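Local coordinates for vestitone reductase (Medicago sativa, PDB 2P4H), which catalyses the stereospecific, NADPH-dependent reduction of (3R)-vestitone to the isoflavanol DMI, the penultimate step in the biosynthesis of the phytoalexin medicarpin, at residues C75-F79 with H234-L238; V182-P188 with G244-S250. The contacts are given in a common frame with arbitrary orientation. Numbering follows the deposited sequence.

Contact 1: C75-F79 with H234-L238; sequences CVGIF and HIYLL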
# COMPACT_ATOMS: atom_id res chain seq x y z
N CYS A 75 14.15 8.88 15.23
CA CYS A 75 13.32 9.07 14.04
C CYS A 75 12.14 10.02 14.26
O CYS A 75 11.55 10.05 15.34
CB CYS A 75 12.79 7.72 13.55
SG CYS A 75 14.05 6.66 12.84
N VAL A 76 11.82 10.79 13.23
CA VAL A 76 10.71 11.73 13.30
C VAL A 76 9.43 11.06 12.80
O VAL A 76 8.33 11.54 13.05
CB VAL A 76 10.98 12.99 12.44
CG1 VAL A 76 12.21 13.71 12.97
CG2 VAL A 76 11.18 12.60 10.98
N GLY A 77 9.59 9.94 12.10
CA GLY A 77 8.43 9.23 11.60
C GLY A 77 8.69 7.75 11.43
O GLY A 77 9.84 7.32 11.29
N ILE A 78 7.62 6.96 11.46
CA ILE A 78 7.69 5.52 11.26
C ILE A 78 6.62 5.17 10.24
O ILE A 78 5.44 5.48 10.43
CB ILE A 78 7.39 4.73 12.57
CG1 ILE A 78 8.47 5.00 13.61
CG2 ILE A 78 7.31 3.24 12.26
CD1 ILE A 78 8.15 4.42 14.99
N PHE A 79 7.05 4.54 9.15
CA PHE A 79 6.13 4.10 8.10
C PHE A 79 6.13 2.58 8.16
O PHE A 79 7.08 1.93 7.71
CB PHE A 79 6.59 4.56 6.71
CG PHE A 79 6.63 6.06 6.53
CD1 PHE A 79 6.05 6.92 7.45
CD2 PHE A 79 7.25 6.61 5.40
CE1 PHE A 79 6.07 8.31 7.26
CE2 PHE A 79 7.28 7.99 5.20
CZ PHE A 79 6.69 8.84 6.13
N HIS A 234 2.39 9.77 2.28
CA HIS A 234 3.09 9.46 3.52
C HIS A 234 3.85 10.69 4.01
O HIS A 234 3.76 11.07 5.17
CB HIS A 234 4.09 8.31 3.32
CG HIS A 234 3.47 6.95 3.37
ND1 HIS A 234 3.60 6.10 4.45
CD2 HIS A 234 2.72 6.28 2.46
CE1 HIS A 234 2.97 4.97 4.20
NE2 HIS A 234 2.43 5.05 3.00
N ILE A 235 4.60 11.31 3.10
CA ILE A 235 5.37 12.49 3.46
C ILE A 235 4.45 13.65 3.86
O ILE A 235 4.73 14.36 4.83
CB ILE A 235 6.30 12.90 2.30
CG1 ILE A 235 7.34 11.81 2.07
CG2 ILE A 235 6.98 14.23 2.61
CD1 ILE A 235 8.25 12.05 0.87
N TYR A 236 3.36 13.82 3.13
CA TYR A 236 2.41 14.89 3.44
C TYR A 236 1.84 14.74 4.85
O TYR A 236 1.80 15.70 5.62
CB TYR A 236 1.26 14.88 2.43
CG TYR A 236 0.27 16.00 2.67
CD1 TYR A 236 0.50 17.28 2.16
CD2 TYR A 236 -0.87 15.79 3.45
CE1 TYR A 236 -0.37 18.33 2.44
CE2 TYR A 236 -1.74 16.84 3.74
CZ TYR A 236 -1.49 18.10 3.23
OH TYR A 236 -2.36 19.13 3.50
N LEU A 237 1.38 13.54 5.19
CA LEU A 237 0.80 13.30 6.50
C LEU A 237 1.82 13.36 7.63
O LEU A 237 1.47 13.61 8.78
CB LEU A 237 0.06 11.96 6.49
CG LEU A 237 -1.15 11.97 5.56
CD1 LEU A 237 -1.69 10.56 5.36
CD2 LEU A 237 -2.22 12.89 6.13
N LEU A 238 3.09 13.15 7.30
CA LEU A 238 4.15 13.24 8.29
C LEU A 238 4.47 14.71 8.57
O LEU A 238 4.70 15.09 9.72
CB LEU A 238 5.42 12.55 7.79
CG LEU A 238 6.70 12.83 8.59
CD1 LEU A 238 6.59 12.23 9.99
CD2 LEU A 238 7.90 12.24 7.86
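F79 presents one face of its ring to H234 on helix 227-239, and the two aromatic rings meet edge-to-face, with centroids 4.9 Å apart and planes at 60°. The CB of H234 adds a CH-pi contact, 4.0 Å from the centroid of the F79 ring and 25° off its normal, so it sits over the face that the imidazole edge also approaches. One turn further along the helix, L238 continues the same surface: its CD2 lies 4.0 Å from CZ of F79, while its CD1 reaches the backbone of the strand, 3.9 Å from G77 CA and 3.6 Å from V76 O. Glycine matters here, because a CB at G77 would point at the helix and come within 2.8 Å of L238 CD1. Strand 77-79 and helix 234-238 run roughly antiparallel, at 148°, with a closest axis approach of 10.1 Å. F79 also touches I17 and L21 of helix 12-23 and V4 of strand 3-7, so its ring packs against two helices. The side chain of L13, a predicted NADP(+)-binding residue, lies about 5 Å from that of H234. Such packing of a helix on one face of the parallel sheet is characteristic of the Rossmann fold.

Contact 2: V182-P188 with G244-S250; sequences VVTLILP and GGRYNCS
The apolar centre lies on the sheet face carrying V183, L185 and Y247: V183 CG1 sits 4.0 Å from Y247 CD2, and L185 CD2 (chi1 m, chi2 t) 4.1 Å from both Y247 CB and C249 CB. L187 CD2 closes to 3.6 Å from C249 CB. Two extended, parallel strands, axes 4.7 Å apart at 26°, pair V183 with G245, T184 with R246, L185 with Y247 and I186 with N248. Hydrogen bonds alternate in direction: G245 N to V182 O, T184 N to G245 O, Y247 N to T184 O and I186 N to Y247 O, each 2.9 Å, then C249 N to I186 O, 3.1 Å. At phi 126° and psi -162°, G245 must be glycine: a CB would jam against G244 O. On the opposite face I186 CD1 lies over the R246 guanidinium, 3.5 Å from NH2. In this Rossmann-type edge ladder the backbone fixes the register, while buried R246 has its charge met through NE by E168 OE2 of helix 158-177, also hydrogen-bonded to T184 OG1.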
# COMPACT_ATOMS: atom_id res chain seq x y z
N VAL A 182 -1.32 8.21 15.23
CA VAL A 182 -1.41 7.21 14.18
C VAL A 182 -2.31 7.59 13.02
O VAL A 182 -3.40 8.13 13.20
CB VAL A 182 -1.94 5.87 14.74
CG1 VAL A 182 -2.20 4.88 13.60
CG2 VAL A 182 -0.93 5.29 15.72
N VAL A 183 -1.82 7.32 11.81
CA VAL A 183 -2.59 7.52 10.60
C VAL A 183 -2.53 6.19 9.88
O VAL A 183 -1.49 5.53 9.87
CB VAL A 183 -1.98 8.60 9.67
CG1 VAL A 183 -2.50 8.42 8.24
CG2 VAL A 183 -2.34 9.98 10.17
N THR A 184 -3.66 5.76 9.31
CA THR A 184 -3.68 4.53 8.54
C THR A 184 -4.11 4.93 7.14
O THR A 184 -4.98 5.78 6.96
CB THR A 184 -4.65 3.47 9.12
OG1 THR A 184 -5.99 3.96 9.08
CG2 THR A 184 -4.26 3.12 10.54
N LEU A 185 -3.48 4.33 6.14
CA LEU A 185 -3.81 4.62 4.75
C LEU A 185 -4.45 3.39 4.14
O LEU A 185 -3.83 2.32 4.06
CB LEU A 185 -2.56 5.01 3.97
CG LEU A 185 -2.01 6.42 4.21
CD1 LEU A 185 -0.61 6.54 3.63
CD2 LEU A 185 -2.94 7.45 3.58
N ILE A 186 -5.70 3.53 3.71
CA ILE A 186 -6.43 2.43 3.10
C ILE A 186 -6.06 2.47 1.62
O ILE A 186 -6.53 3.32 0.87
CB ILE A 186 -7.94 2.62 3.32
CG1 ILE A 186 -8.23 2.76 4.82
CG2 ILE A 186 -8.70 1.42 2.74
CD1 ILE A 186 -9.65 3.23 5.14
N LEU A 187 -5.22 1.52 1.21
CA LEU A 187 -4.72 1.47 -0.15
C LEU A 187 -5.36 0.44 -1.06
O LEU A 187 -5.54 -0.72 -0.69
CB LEU A 187 -3.20 1.24 -0.12
CG LEU A 187 -2.41 2.26 0.70
CD1 LEU A 187 -0.96 1.81 0.82
CD2 LEU A 187 -2.48 3.62 0.03
N PRO A 188 -5.71 0.85 -2.29
CA PRO A 188 -6.33 0.00 -3.31
C PRO A 188 -5.20 -0.67 -4.09
O PRO A 188 -4.14 -0.96 -3.53
CB PRO A 188 -7.10 1.01 -4.14
CG PRO A 188 -6.14 2.16 -4.19
CD PRO A 188 -5.61 2.25 -2.76
N GLY A 244 -5.25 12.64 13.01
CA GLY A 244 -4.82 11.27 12.85
C GLY A 244 -6.07 10.47 12.56
O GLY A 244 -7.18 11.00 12.62
N GLY A 245 -5.91 9.19 12.22
CA GLY A 245 -7.05 8.35 11.91
C GLY A 245 -6.91 7.68 10.56
O GLY A 245 -5.80 7.61 10.02
N ARG A 246 -8.02 7.21 10.01
CA ARG A 246 -8.02 6.52 8.72
C ARG A 246 -8.18 7.46 7.53
O ARG A 246 -8.95 8.42 7.59
CB ARG A 246 -9.17 5.51 8.64
CG ARG A 246 -9.38 4.63 9.85
CD ARG A 246 -10.55 3.70 9.56
NE ARG A 246 -10.16 2.57 8.73
CZ ARG A 246 -11.01 1.80 8.05
NH1 ARG A 246 -12.32 2.05 8.09
NH2 ARG A 246 -10.57 0.75 7.38
N TYR A 247 -7.47 7.16 6.45
CA TYR A 247 -7.57 7.94 5.22
C TYR A 247 -7.53 7.03 4.00
O TYR A 247 -6.55 6.29 3.81
CB TYR A 247 -6.42 8.94 5.10
CG TYR A 247 -6.51 10.14 6.01
CD1 TYR A 247 -7.15 11.31 5.60
CD2 TYR A 247 -5.96 10.09 7.29
CE1 TYR A 247 -7.24 12.40 6.45
CE2 TYR A 247 -6.05 11.18 8.15
CZ TYR A 247 -6.69 12.33 7.72
OH TYR A 247 -6.80 13.41 8.57
N ASN A 248 -8.58 7.06 3.20
CA ASN A 248 -8.59 6.30 1.95
C ASN A 248 -7.58 7.04 1.07
O ASN A 248 -7.49 8.27 1.12
CB ASN A 248 -9.95 6.38 1.24
CG ASN A 248 -10.94 5.36 1.74
OD1 ASN A 248 -10.57 4.31 2.27
ND2 ASN A 248 -12.23 5.65 1.55
N CYS A 249 -6.82 6.30 0.27
CA CYS A 249 -5.85 6.90 -0.65
C CYS A 249 -6.08 6.13 -1.95
O CYS A 249 -5.25 5.32 -2.38
CB CYS A 249 -4.43 6.70 -0.12
SG CYS A 249 -3.18 7.59 -1.05
N SER A 250 -7.21 6.43 -2.57
CA SER A 250 -7.67 5.72 -3.76
C SER A 250 -8.38 6.69 -4.70
O SER A 250 -9.61 6.70 -4.79
CB SER A 250 -8.65 4.64 -3.25
OG SER A 250 -9.13 3.80 -4.27

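Both contacts are buried and serve the same seven-stranded parallel sheet, yet they illustrate different ways of building it. Contact 1 packs a helix on a face of the sheet through aromatic and aliphatic side chains, without hydrogen bonds between its segments; contact 2 joins neighbouring strands through a backbone ladder and buries more surface, 622 against 252 Å². Helix 227-239 connects them: it leads along the chain into strand 245-248, and H234 belongs to both interfaces, packing on F79 and also against L185, while L237 CD1 lies 3.7 Å from V183 CG1 and 3.8 Å from L185 CD2. Strand 77-80 is central in the sheet; strand 245-248 is an outermost one and carries R246, its charge paired with E168.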